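Local coordinates for protein ApRick protease (Rickettsia conorii, PDB 5C9F) that probably cleaves peptide bonds as a retropepsin-like aspartic endopeptidase, this chain being the protease part of a longer, predicted membrane protein, at residues A[11-16]-A[21-26]; A[25-30]-A[51-56]; A[71-76]-A[98-103]; A[79-84]-A[89-94]. All coordinates share one frame; numbering follows the deposited sequence.

Contact 1 of 4, residues A[11-16]-A[21-26]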
loop_
_atom_site.group_PDB
_atom_site.type_symbol
_atom_site.label_atom_id
_atom_site.label_comp_id
_atom_site.label_asym_id
_atom_site.label_seq_id
_atom_site.Cartn_x
_atom_site.Cartn_y
_atom_site.Cartn_z
ATOM N N ILE A 11 12.364 2.325 1.963
ATOM C CA ILE A 11 13.717 2.314 2.473
ATOM C C ILE A 11 14.128 3.767 2.675
ATOM O O ILE A 11 13.989 4.583 1.785
ATOM C CB ILE A 11 14.664 1.588 1.491
ATOM C CG1 ILE A 11 14.272 0.119 1.398
ATOM C CG2 ILE A 11 16.090 1.636 1.999
ATOM C CD1 ILE A 11 14.726 -0.533 0.114
ATOM N N ILE A 12 14.679 4.052 3.848
ATOM C CA ILE A 12 15.151 5.389 4.188
ATOM C C ILE A 12 16.621 5.304 4.567
ATOM O O ILE A 12 17.023 4.451 5.370
ATOM C CB ILE A 12 14.414 5.967 5.400
ATOM C CG1 ILE A 12 12.920 6.044 5.109
ATOM C CG2 ILE A 12 14.938 7.358 5.739
ATOM C CD1 ILE A 12 12.108 6.256 6.374
ATOM N N ILE A 13 17.427 6.134 3.929
ATOM C CA ILE A 13 18.867 6.105 4.091
ATOM C C ILE A 13 19.347 7.470 4.444
ATOM O O ILE A 13 19.013 8.435 3.739
ATOM C CB ILE A 13 19.550 5.575 2.825
ATOM C CG1 ILE A 13 19.288 4.064 2.741
ATOM C CG2 ILE A 13 21.082 5.750 2.891
ATOM C CD1 ILE A 13 19.293 3.538 1.354
ATOM N N ALA A 14 20.158 7.554 5.515
ATOM C CA ALA A 14 20.713 8.825 5.929
ATOM C C ALA A 14 22.012 9.080 5.156
ATOM O O ALA A 14 22.796 8.169 4.909
ATOM C CB ALA A 14 20.950 8.836 7.418
ATOM N N ARG A 15 22.207 10.330 4.759
ATOM C CA ARG A 15 23.379 10.719 4.029
ATOM C C ARG A 15 24.619 10.415 4.909
ATOM O O ARG A 15 24.587 10.634 6.051
ATOM C CB ARG A 15 23.347 12.216 3.705
ATOM C CG ARG A 15 24.399 12.590 2.682
ATOM C CD ARG A 15 24.431 14.096 2.446
ATOM N NE ARG A 15 23.215 14.617 1.812
ATOM C CZ ARG A 15 23.013 14.696 0.499
ATOM N NH1 ARG A 15 23.876 14.150 -0.357
ATOM N NH2 ARG A 15 21.891 15.243 0.032
ATOM N N ASN A 16 25.642 9.826 4.321
ATOM C CA ASN A 16 26.876 9.574 5.005
ATOM C C ASN A 16 27.557 10.942 5.307
ATOM O O ASN A 16 27.338 11.906 4.596
ATOM C CB ASN A 16 27.715 8.732 4.087
ATOM C CG ASN A 16 28.966 8.221 4.743
ATOM O OD1 ASN A 16 29.918 8.956 4.925
ATOM N ND2 ASN A 16 28.981 6.931 5.056
ATOM N N PHE A 21 25.138 9.048 -0.422
ATOM C CA PHE A 21 24.247 8.050 0.032
ATOM C C PHE A 21 24.749 6.693 -0.415
ATOM O O PHE A 21 25.162 6.517 -1.602
ATOM C CB PHE A 21 22.825 8.247 -0.542
ATOM C CG PHE A 21 22.155 9.482 -0.099
ATOM C CD1 PHE A 21 21.526 9.541 1.137
ATOM C CD2 PHE A 21 22.135 10.599 -0.910
ATOM C CE1 PHE A 21 20.908 10.690 1.544
ATOM C CE2 PHE A 21 21.508 11.765 -0.503
ATOM C CZ PHE A 21 20.893 11.805 0.722
ATOM N N TYR A 22 24.736 5.731 0.508
ATOM C CA TYR A 22 25.089 4.371 0.177
ATOM C C TYR A 22 23.918 3.455 0.433
ATOM O O TYR A 22 23.157 3.659 1.368
ATOM C CB TYR A 22 26.333 3.909 0.997
ATOM C CG TYR A 22 27.555 4.776 0.768
ATOM C CD1 TYR A 22 28.443 4.515 -0.272
ATOM C CD2 TYR A 22 27.772 5.884 1.508
ATOM C CE1 TYR A 22 29.536 5.330 -0.519
ATOM C CE2 TYR A 22 28.886 6.700 1.264
ATOM C CZ TYR A 22 29.748 6.403 0.251
ATOM O OH TYR A 22 30.838 7.176 0.013
ATOM N N ILE A 23 23.827 2.400 -0.380
ATOM C CA ILE A 23 22.773 1.396 -0.237
ATOM C C ILE A 23 23.344 0.002 -0.472
ATOM O O ILE A 23 24.106 -0.202 -1.399
ATOM C CB ILE A 23 21.669 1.486 -1.322
ATOM C CG1 ILE A 23 21.131 2.876 -1.489
ATOM C CG2 ILE A 23 20.535 0.562 -0.923
ATOM C CD1 ILE A 23 20.190 2.934 -2.686
ATOM N N ASN A 24 22.992 -0.907 0.412
ATOM C CA ASN A 24 23.365 -2.320 0.310
ATOM C C ASN A 24 22.246 -3.031 -0.442
ATOM O O ASN A 24 21.065 -2.829 -0.169
ATOM C CB ASN A 24 23.526 -2.917 1.707
ATOM C CG ASN A 24 24.733 -2.393 2.403
ATOM O OD1 ASN A 24 25.814 -2.293 1.812
ATOM N ND2 ASN A 24 24.572 -2.013 3.633
ATOM N N ALA A 25 22.627 -3.729 -1.481
ATOM C CA ALA A 25 21.700 -4.490 -2.244
ATOM C C ALA A 25 22.177 -5.932 -2.236
ATOM O O ALA A 25 23.360 -6.189 -2.116
ATOM C CB ALA A 25 21.660 -3.922 -3.666
ATOM N N PHE A 26 21.273 -6.850 -2.489
ATOM C CA PHE A 26 21.624 -8.205 -2.750
ATOM C C PHE A 26 21.527 -8.486 -4.232
ATOM O O PHE A 26 20.454 -8.411 -4.835
ATOM C CB PHE A 26 20.767 -9.159 -1.947
ATOM C CG PHE A 26 21.098 -9.119 -0.492
ATOM C CD1 PHE A 26 20.574 -8.114 0.305
ATOM C CD2 PHE A 26 21.979 -10.043 0.073
ATOM C CE1 PHE A 26 20.879 -8.042 1.652
ATOM C CE2 PHE A 26 22.309 -9.964 1.438
ATOM C CZ PHE A 26 21.753 -8.963 2.221
HETATM O O HOH W 1 24.514 6.769 3.223
#
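Arg15 lies over one face of the Phe21 ring. Its CG sits 4.2 Å from the ring centroid and close to the ring normal, a CH-pi contact. Beyond it the chain bends at chi3 (-66°), which swings the guanidinium past the rim, where Phe21 CE2 comes up under one of its faces, 3.4 Å from CZ of Arg15. The two planes stand 48° apart, so the groups meet at a slant and do not stack. Asn16 uses Tyr22 differently: Asn16 CB lies in the plane of the Tyr22 ring, at its edge, 3.7 Å from Tyr22 CE2, while the amide is turned 76° to the ring. Deeper in, Ile13 and Ile23 cross at about a right angle, with Ile13 CD1 pressed to 3.4 Å from Ile23 CG1, tighter than usual for carbons. These pairs bring the end of strand 2-14 against the start of strand 22-27 of the retropepsin-like domain. Farther back, Ile11 and Ile12 extend the sheet of strand 2-14 by antiparallel pairing with a strand of the second subunit. No direct hydrogen bond crosses the contact; one water accepts from Tyr22 N at 2.9 Å and donates to Ala14 O. The charged and polar tips bond elsewhere, Arg15 to Asp122 and Gly19, Tyr22 OH and Asn16 OD1 to Asp18. What joins the segments is therefore carbon packing and a guanidinium resting on a ring rim, plus a single bridging water.

Contact 2 of 4, residues A[25-30]-A[51-56]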
loop_
_atom_site.group_PDB
_atom_site.type_symbol
_atom_site.label_atom_id
_atom_site.label_comp_id
_atom_site.label_asym_id
_atom_site.label_seq_id
_atom_site.Cartn_x
_atom_site.Cartn_y
_atom_site.Cartn_z
ATOM N N ALA A 25 22.627 -3.729 -1.481
ATOM C CA ALA A 25 21.700 -4.490 -2.244
ATOM C C ALA A 25 22.177 -5.932 -2.236
ATOM O O ALA A 25 23.360 -6.189 -2.116
ATOM C CB ALA A 25 21.660 -3.922 -3.666
ATOM N N PHE A 26 21.273 -6.850 -2.489
ATOM C CA PHE A 26 21.624 -8.205 -2.750
ATOM C C PHE A 26 21.527 -8.486 -4.232
ATOM O O PHE A 26 20.454 -8.411 -4.835
ATOM C CB PHE A 26 20.767 -9.159 -1.947
ATOM C CG PHE A 26 21.098 -9.119 -0.492
ATOM C CD1 PHE A 26 20.574 -8.114 0.305
ATOM C CD2 PHE A 26 21.979 -10.043 0.073
ATOM C CE1 PHE A 26 20.879 -8.042 1.652
ATOM C CE2 PHE A 26 22.309 -9.964 1.438
ATOM C CZ PHE A 26 21.753 -8.963 2.221
ATOM N N VAL A 27 22.688 -8.730 -4.825
ATOM C CA VAL A 27 22.819 -8.934 -6.307
ATOM C C VAL A 27 23.147 -10.411 -6.478
ATOM O O VAL A 27 24.187 -10.869 -5.998
ATOM C CB VAL A 27 23.901 -8.040 -6.871
ATOM C CG1 VAL A 27 23.996 -8.203 -8.371
ATOM C CG2 VAL A 27 23.628 -6.564 -6.522
ATOM N N ASN A 28 22.222 -11.151 -7.113
ATOM C CA ASN A 28 22.344 -12.589 -7.266
ATOM C C ASN A 28 22.698 -13.239 -5.932
ATOM O O ASN A 28 23.648 -14.000 -5.830
ATOM C CB ASN A 28 23.392 -12.934 -8.327
ATOM C CG ASN A 28 23.083 -12.318 -9.654
ATOM O OD1 ASN A 28 21.918 -11.961 -9.950
ATOM N ND2 ASN A 28 24.134 -12.131 -10.469
ATOM N N ASN A 29 21.975 -12.836 -4.898
ATOM C CA ASN A 29 22.135 -13.413 -3.559
ATOM C C ASN A 29 23.357 -12.877 -2.790
ATOM O O ASN A 29 23.599 -13.323 -1.721
ATOM C CB ASN A 29 22.131 -15.024 -3.603
ATOM C CG ASN A 29 21.823 -15.634 -2.252
ATOM O OD1 ASN A 29 22.515 -16.532 -1.643
ATOM N ND2 ASN A 29 20.737 -15.174 -1.776
ATOM N N VAL A 30 24.118 -11.919 -3.317
ATOM C CA VAL A 30 25.342 -11.427 -2.688
ATOM C C VAL A 30 25.186 -9.959 -2.293
ATOM O O VAL A 30 24.823 -9.121 -3.102
ATOM C CB VAL A 30 26.532 -11.548 -3.665
ATOM C CG1 VAL A 30 27.826 -11.014 -3.085
ATOM C CG2 VAL A 30 26.693 -13.000 -4.113
ATOM N N GLN A 51 33.983 -9.669 -9.703
ATOM C CA GLN A 51 34.586 -10.968 -9.359
ATOM C C GLN A 51 33.847 -11.664 -8.192
ATOM O O GLN A 51 33.601 -12.858 -8.269
ATOM C CB GLN A 51 36.053 -10.780 -9.007
ATOM C CG GLN A 51 36.857 -10.414 -10.207
ATOM C CD GLN A 51 38.277 -10.067 -9.874
ATOM O OE1 GLN A 51 38.532 -9.232 -9.037
ATOM N NE2 GLN A 51 39.200 -10.794 -10.455
ATOM N N LYS A 52 33.431 -10.933 -7.174
ATOM C CA LYS A 52 32.517 -11.508 -6.145
ATOM C C LYS A 52 31.253 -12.135 -6.727
ATOM O O LYS A 52 30.753 -13.106 -6.186
ATOM C CB LYS A 52 31.978 -10.474 -5.185
ATOM C CG LYS A 52 32.989 -9.871 -4.240
ATOM C CD LYS A 52 32.196 -8.919 -3.284
ATOM C CE LYS A 52 31.668 -9.707 -2.095
ATOM N NZ LYS A 52 30.504 -9.022 -1.486
ATOM N N LEU A 53 30.757 -11.557 -7.827
ATOM C CA LEU A 53 29.546 -12.046 -8.444
ATOM C C LEU A 53 29.845 -13.153 -9.468
ATOM O O LEU A 53 28.932 -13.650 -10.143
ATOM C CB LEU A 53 28.795 -10.901 -9.125
ATOM C CG LEU A 53 28.230 -9.886 -8.124
ATOM C CD1 LEU A 53 27.608 -8.727 -8.858
ATOM C CD2 LEU A 53 27.221 -10.481 -7.137
ATOM N N GLY A 54 31.095 -13.571 -9.554
ATOM C CA GLY A 54 31.478 -14.734 -10.391
ATOM C C GLY A 54 31.752 -14.366 -11.835
ATOM O O GLY A 54 31.868 -15.250 -12.651
ATOM N N PHE A 55 31.856 -13.077 -12.159
ATOM C CA PHE A 55 32.238 -12.693 -13.503
ATOM C C PHE A 55 33.737 -12.971 -13.724
ATOM O O PHE A 55 34.548 -12.781 -12.841
ATOM C CB PHE A 55 31.918 -11.248 -13.759
ATOM C CG PHE A 55 30.468 -10.985 -13.944
ATOM C CD1 PHE A 55 29.843 -11.326 -15.131
ATOM C CD2 PHE A 55 29.707 -10.497 -12.924
ATOM C CE1 PHE A 55 28.495 -11.109 -15.317
ATOM C CE2 PHE A 55 28.353 -10.271 -13.094
ATOM C CZ PHE A 55 27.729 -10.605 -14.281
ATOM N N ASP A 56 34.063 -13.555 -14.866
ATOM C CA ASP A 56 35.458 -13.822 -15.237
ATOM C C ASP A 56 35.885 -12.667 -16.063
ATOM O O ASP A 56 35.453 -12.528 -17.230
ATOM C CB ASP A 56 35.566 -15.131 -16.033
ATOM C CG ASP A 56 37.007 -15.454 -16.455
ATOM O OD1 ASP A 56 37.877 -14.555 -16.445
ATOM O OD2 ASP A 56 37.245 -16.626 -16.805
HETATM O O HOH W 2 26.414 -13.681 -9.701
#
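Val27 and Val30 form the ends of a type I' beta turn, bonded backbone to backbone in both directions, and both face Leu53, the first residue to leave the helical conformation after helix 47-52. The contact thus sets the tip of the hairpin made by strands 22-27 and 30-36 against a helix C-terminus closed by a Schellman motif; in one bond of the motif the N-H of Gly54, a residue at positive phi, meets Gln51 O, with Gly54 N 2.9 Å from that oxygen. Leu53 does most of the touching, and its two methyls share the work. Leu53 CD1 reaches Val27 CG1 at 3.7 Å. Leu53 CD2 lies against the turn itself, 3.7 Å from Val30 CB and 3.3 Å from Val27 O. That carbonyl already accepts from Val30 N, so the methyl rests beside an oxygen that is bonded within the turn. Lys52, bent at chi3 (87°), approaches Val30 CG1 with its NZ, at 3.7 Å. Leu80 of strand 71-84 packs on both Val27 and Leu53. In the turn, Asn28 OD1 accepts from Ser82 N, while Asn28 ND2 donates to a water at 2.9 Å, which in turn donates to Leu53 O at 2.6 Å.

Contact 3 of 4, residues A[71-76]-A[98-103]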
loop_
_atom_site.group_PDB
_atom_site.type_symbol
_atom_site.label_atom_id
_atom_site.label_comp_id
_atom_site.label_asym_id
_atom_site.label_seq_id
_atom_site.Cartn_x
_atom_site.Cartn_y
_atom_site.Cartn_z
ATOM N N GLY A 71 37.015 11.547 -18.054
ATOM C CA GLY A 71 36.825 11.243 -19.471
ATOM C C GLY A 71 36.633 9.765 -19.785
ATOM O O GLY A 71 36.191 8.982 -18.923
ATOM N N GLU A 72 36.991 9.405 -21.020
ATOM C CA GLU A 72 36.604 8.134 -21.642
ATOM C C GLU A 72 37.171 6.912 -20.976
ATOM O O GLU A 72 38.405 6.752 -20.966
ATOM C CB GLU A 72 37.084 8.095 -23.111
ATOM C CG GLU A 72 35.960 8.211 -24.089
ATOM C CD GLU A 72 36.391 8.308 -25.534
ATOM O OE1 GLU A 72 36.131 9.357 -26.080
ATOM O OE2 GLU A 72 36.988 7.378 -26.108
ATOM N N ASN A 73 36.315 6.025 -20.489
ATOM C CA ASN A 73 36.797 4.712 -19.998
ATOM C C ASN A 73 36.155 3.554 -20.689
ATOM O O ASN A 73 34.964 3.583 -20.981
ATOM C CB ASN A 73 36.608 4.578 -18.495
ATOM C CG ASN A 73 37.418 5.637 -17.715
ATOM O OD1 ASN A 73 38.508 6.025 -18.130
ATOM N ND2 ASN A 73 36.868 6.120 -16.612
ATOM N N LYS A 74 36.904 2.483 -20.837
ATOM C CA LYS A 74 36.354 1.241 -21.412
ATOM C C LYS A 74 35.584 0.424 -20.348
ATOM O O LYS A 74 35.970 0.371 -19.176
ATOM C CB LYS A 74 37.480 0.401 -22.054
ATOM C CG LYS A 74 38.140 1.096 -23.229
ATOM C CD LYS A 74 37.144 1.348 -24.333
ATOM C CE LYS A 74 36.611 0.104 -24.966
ATOM N NZ LYS A 74 37.621 -0.885 -25.385
ATOM N N ALA A 75 34.511 -0.221 -20.776
ATOM C CA ALA A 75 33.733 -1.112 -19.937
ATOM C C ALA A 75 33.113 -2.302 -20.683
ATOM O O ALA A 75 32.853 -2.237 -21.899
ATOM C CB ALA A 75 32.657 -0.306 -19.180
ATOM N N ALA A 76 32.868 -3.380 -19.950
ATOM C CA ALA A 76 32.161 -4.553 -20.464
ATOM C C ALA A 76 30.740 -4.495 -19.957
ATOM O O ALA A 76 30.501 -4.386 -18.741
ATOM C CB ALA A 76 32.824 -5.848 -19.999
ATOM N N LEU A 98 37.639 -1.096 -16.065
ATOM C CA LEU A 98 38.987 -1.707 -16.013
ATOM C C LEU A 98 39.708 -1.323 -14.753
ATOM O O LEU A 98 40.757 -1.873 -14.443
ATOM C CB LEU A 98 39.814 -1.311 -17.239
ATOM C CG LEU A 98 39.452 -2.004 -18.560
ATOM C CD1 LEU A 98 40.284 -1.491 -19.730
ATOM C CD2 LEU A 98 39.645 -3.517 -18.390
ATOM N N GLY A 99 39.171 -0.360 -14.019
ATOM C CA GLY A 99 39.776 -0.068 -12.749
ATOM C C GLY A 99 39.616 1.324 -12.216
ATOM O O GLY A 99 40.101 1.642 -11.117
ATOM N N ASP A 100 38.911 2.182 -12.938
ATOM C CA ASP A 100 38.764 3.560 -12.443
ATOM C C ASP A 100 37.913 3.677 -11.169
ATOM O O ASP A 100 37.709 4.781 -10.743
ATOM C CB ASP A 100 38.210 4.498 -13.530
ATOM C CG ASP A 100 38.621 5.999 -13.331
ATOM O OD1 ASP A 100 39.269 6.435 -12.331
ATOM O OD2 ASP A 100 38.260 6.772 -14.226
ATOM N N LEU A 101 37.507 2.572 -10.515
ATOM C CA LEU A 101 36.334 2.632 -9.618
ATOM C C LEU A 101 36.498 2.183 -8.150
ATOM O O LEU A 101 36.637 1.003 -7.825
ATOM C CB LEU A 101 35.129 1.917 -10.278
ATOM C CG LEU A 101 33.728 2.381 -9.897
ATOM C CD1 LEU A 101 33.519 3.817 -10.357
ATOM C CD2 LEU A 101 32.677 1.453 -10.503
ATOM N N ASP A 102 36.344 3.128 -7.228
ATOM C CA ASP A 102 36.435 2.814 -5.778
ATOM C C ASP A 102 35.243 2.080 -5.188
ATOM O O ASP A 102 35.383 1.196 -4.350
ATOM C CB ASP A 102 36.622 4.116 -4.969
ATOM C CG ASP A 102 37.445 3.904 -3.706
ATOM O OD1 ASP A 102 38.575 3.389 -3.814
ATOM O OD2 ASP A 102 36.967 4.261 -2.612
ATOM N N ILE A 103 34.051 2.430 -5.639
ATOM C CA ILE A 103 32.867 1.755 -5.137
ATOM C C ILE A 103 31.843 1.656 -6.244
ATOM O O ILE A 103 31.727 2.557 -7.113
ATOM C CB ILE A 103 32.294 2.512 -3.917
ATOM C CG1 ILE A 103 31.213 1.696 -3.271
ATOM C CG2 ILE A 103 31.766 3.856 -4.345
ATOM C CD1 ILE A 103 30.874 2.107 -1.871
#
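Asn73 and Asp100 make the close part of this surface contact, with Asn73 ND2 donating to Asp100 OD2 at 2.8 Å. The bond is short but bent, 131° at the hydrogen. It lands on the anti lone pair of OD2, away from the other carboxylate oxygen, and the acceptor lies 30° out of the amide plane. The amide and the carboxylate are turned 76° to each other, so one N-H meets one oxygen and the groups do not lie flat together. Asp100 is poorly ordered, which suggests that this single bond holds it only in part. Asn73 belongs to the hairpin of strands 64-68 and 71-84, whose place in the chain is consistent with the flap that closes over the active-site cleft in retropepsins; 98-103 is the loop after strand 88-97. The looser part is where Lys74, next along the strand, meets Leu98, two residues before Asp100; all three are exposed to solvent. Leu98 CD1 merely approaches Lys74 CB at 4.1 Å, and Lys74 O stays 3.8 Å from Leu98 N. Past CB the lysine curls away from the loop, bent at three successive torsions, and its NZ ends on Tyr62 O. Leu98 also packs on Tyr62, while its own carbonyl oxygen takes a hydrogen bond from Lys47 NZ.

Contact 4 of 4, residues A[79-84]-A[89-94]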
loop_
_atom_site.group_PDB
_atom_site.type_symbol
_atom_site.label_atom_id
_atom_site.label_comp_id
_atom_site.label_asym_id
_atom_site.label_seq_id
_atom_site.Cartn_x
_atom_site.Cartn_y
_atom_site.Cartn_z
ATOM N N THR A 79 24.588 -8.080 -17.525
ATOM C CA THR A 79 23.214 -8.081 -17.014
ATOM C C THR A 79 23.148 -8.817 -15.678
ATOM O O THR A 79 23.723 -9.863 -15.530
ATOM C CB THR A 79 22.271 -8.757 -18.014
ATOM O OG1 THR A 79 22.335 -8.030 -19.245
ATOM C CG2 THR A 79 20.855 -8.760 -17.494
ATOM N N LEU A 80 22.527 -8.182 -14.692
ATOM C CA LEU A 80 22.443 -8.731 -13.366
ATOM C C LEU A 80 21.074 -9.420 -13.236
ATOM O O LEU A 80 20.032 -8.798 -13.325
ATOM C CB LEU A 80 22.640 -7.657 -12.358
ATOM C CG LEU A 80 24.019 -6.951 -12.420
ATOM C CD1 LEU A 80 23.972 -5.719 -11.552
ATOM C CD2 LEU A 80 25.158 -7.820 -11.986
ATOM N N ASN A 81 21.100 -10.720 -13.049
ATOM C CA ASN A 81 19.871 -11.500 -13.008
ATOM C C ASN A 81 18.924 -10.985 -11.947
ATOM O O ASN A 81 17.741 -10.830 -12.209
ATOM C CB ASN A 81 20.174 -12.979 -12.741
ATOM C CG ASN A 81 20.975 -13.609 -13.858
ATOM O OD1 ASN A 81 20.848 -13.239 -15.005
ATOM N ND2 ASN A 81 21.821 -14.562 -13.510
ATOM N N SER A 82 19.443 -10.716 -10.763
ATOM C CA SER A 82 18.607 -10.296 -9.652
ATOM C C SER A 82 19.288 -9.243 -8.775
ATOM O O SER A 82 20.460 -9.376 -8.427
ATOM C CB SER A 82 18.242 -11.519 -8.799
ATOM O OG SER A 82 17.788 -11.138 -7.508
ATOM N N VAL A 83 18.582 -8.153 -8.555
ATOM C CA VAL A 83 19.017 -7.053 -7.686
ATOM C C VAL A 83 17.870 -6.781 -6.718
ATOM O O VAL A 83 16.791 -6.358 -7.145
ATOM C CB VAL A 83 19.316 -5.743 -8.448
ATOM C CG1 VAL A 83 19.731 -4.625 -7.475
ATOM C CG2 VAL A 83 20.441 -5.892 -9.484
ATOM N N VAL A 84 18.101 -7.052 -5.434
ATOM C CA VAL A 84 17.092 -6.866 -4.422
ATOM C C VAL A 84 17.497 -5.652 -3.580
ATOM O O VAL A 84 18.553 -5.668 -2.906
ATOM C CB VAL A 84 16.939 -8.117 -3.537
ATOM C CG1 VAL A 84 15.862 -7.894 -2.465
ATOM C CG2 VAL A 84 16.624 -9.332 -4.399
ATOM N N PHE A 89 14.442 -6.694 -8.438
ATOM C CA PHE A 89 14.443 -6.256 -9.814
ATOM C C PHE A 89 15.207 -7.287 -10.629
ATOM O O PHE A 89 16.175 -7.886 -10.151
ATOM C CB PHE A 89 15.093 -4.879 -9.912
ATOM C CG PHE A 89 14.384 -3.792 -9.132
ATOM C CD1 PHE A 89 14.754 -3.476 -7.796
ATOM C CD2 PHE A 89 13.421 -3.028 -9.745
ATOM C CE1 PHE A 89 14.132 -2.444 -7.112
ATOM C CE2 PHE A 89 12.809 -1.993 -9.066
ATOM C CZ PHE A 89 13.158 -1.690 -7.763
ATOM N N LYS A 90 14.765 -7.514 -11.868
ATOM C CA LYS A 90 15.300 -8.570 -12.696
ATOM C C LYS A 90 15.989 -8.020 -13.925
ATOM O O LYS A 90 15.565 -7.022 -14.479
ATOM C CB LYS A 90 14.201 -9.550 -13.111
ATOM C CG LYS A 90 13.425 -10.183 -11.954
ATOM C CD LYS A 90 14.270 -11.092 -11.063
ATOM C CE LYS A 90 14.879 -12.284 -11.797
ATOM N NZ LYS A 90 13.852 -13.203 -12.358
ATOM N N ASN A 91 17.071 -8.689 -14.309
ATOM C CA ASN A 91 17.841 -8.395 -15.521
ATOM C C ASN A 91 18.177 -6.937 -15.662
ATOM O O ASN A 91 17.764 -6.288 -16.583
ATOM C CB ASN A 91 17.088 -8.900 -16.737
ATOM C CG ASN A 91 16.803 -10.386 -16.653
ATOM O OD1 ASN A 91 17.686 -11.180 -16.359
ATOM N ND2 ASN A 91 15.553 -10.762 -16.863
ATOM N N ILE A 92 18.940 -6.446 -14.701
ATOM C CA ILE A 92 19.290 -5.087 -14.563
ATOM C C ILE A 92 20.624 -4.883 -15.261
ATOM O O ILE A 92 21.589 -5.641 -15.108
ATOM C CB ILE A 92 19.432 -4.711 -13.079
ATOM C CG1 ILE A 92 18.078 -4.943 -12.390
ATOM C CG2 ILE A 92 19.994 -3.280 -12.906
ATOM C CD1 ILE A 92 16.936 -4.207 -13.082
ATOM N N LYS A 93 20.666 -3.823 -16.047
ATOM C CA LYS A 93 21.854 -3.517 -16.867
ATOM C C LYS A 93 22.959 -2.987 -15.996
ATOM O O LYS A 93 22.745 -2.124 -15.128
ATOM C CB LYS A 93 21.488 -2.443 -17.909
ATOM C CG LYS A 93 22.100 -2.620 -19.287
ATOM C CD LYS A 93 22.106 -1.300 -20.073
ATOM C CE LYS A 93 22.822 -1.424 -21.411
ATOM N NZ LYS A 93 21.981 -2.099 -22.441
ATOM N N GLY A 94 24.182 -3.387 -16.337
ATOM C CA GLY A 94 25.362 -2.826 -15.700
ATOM C C GLY A 94 26.551 -2.933 -16.594
ATOM O O GLY A 94 26.463 -3.381 -17.743
#
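The Phe89 ring turns its edge to Val83 O, which lies in the ring plane 3.6 Å from Phe89 CD1, and it meets Phe114 edge-to-face. Midway along the paired segments of this antiparallel hairpin of strands 71-84 and 88-97, the side-chain amides of Asn81 and Asn91 stand nearly perpendicular, 87° apart, with no side-chain hydrogen bond between them. Here the hairpin has a G1 beta bulge: Asn91 and Ile92 both face Leu80, and both strands turn a corner, at 81 and at 91. Regular pairing resumes on either side, with Leu80 and Ile92 bonded both ways (Leu80 N to Ile92 O 2.7 Å), as are Val83 and Phe89. The bond at the bulge is of another kind. Asn91 N reaches Asn81 O at 3.1 Å from above the carbonyl plane, 54° out of it, so the N-H does not point at a lone pair. On the buried face Val83 CG2 meets Ile92 CG1 at 3.9 Å, and Leu110 of helix 108-111 packs on both residues and on Phe89. On the face of Thr79, Ser82 and Lys90, Thr79 CG2 lies 3.6 Å from Asn91 CA. Lys90, curled back by bends at chi2, chi3 and chi4, sets its CE 3.2 Å from Asn81 O.

Strand 22-27 ties contacts 1 and 2 together: contact 2 begins on Ala25 and Phe26, where contact 1 ends, and their centres lie 18 Å apart. Strand 71-84 does the same for contacts 3 and 4, whose centres are 20 Å apart; along the chain, contact 4 falls between the two segments of contact 3. The two strands are neighbours in the mixed sheet, where contacts 2 and 4, with centres only 10 Å apart, are joined by probable hydrogen bonds from Val84 N to Phe26 O and from Asn28 N to Ser82 O. Contact 1 leads from this protease core to the separate three-stranded sheet that continues into another subunit, while contact 3 is a surface contact centred 23 Å from contact 1, although Ile103 packs on Tyr22.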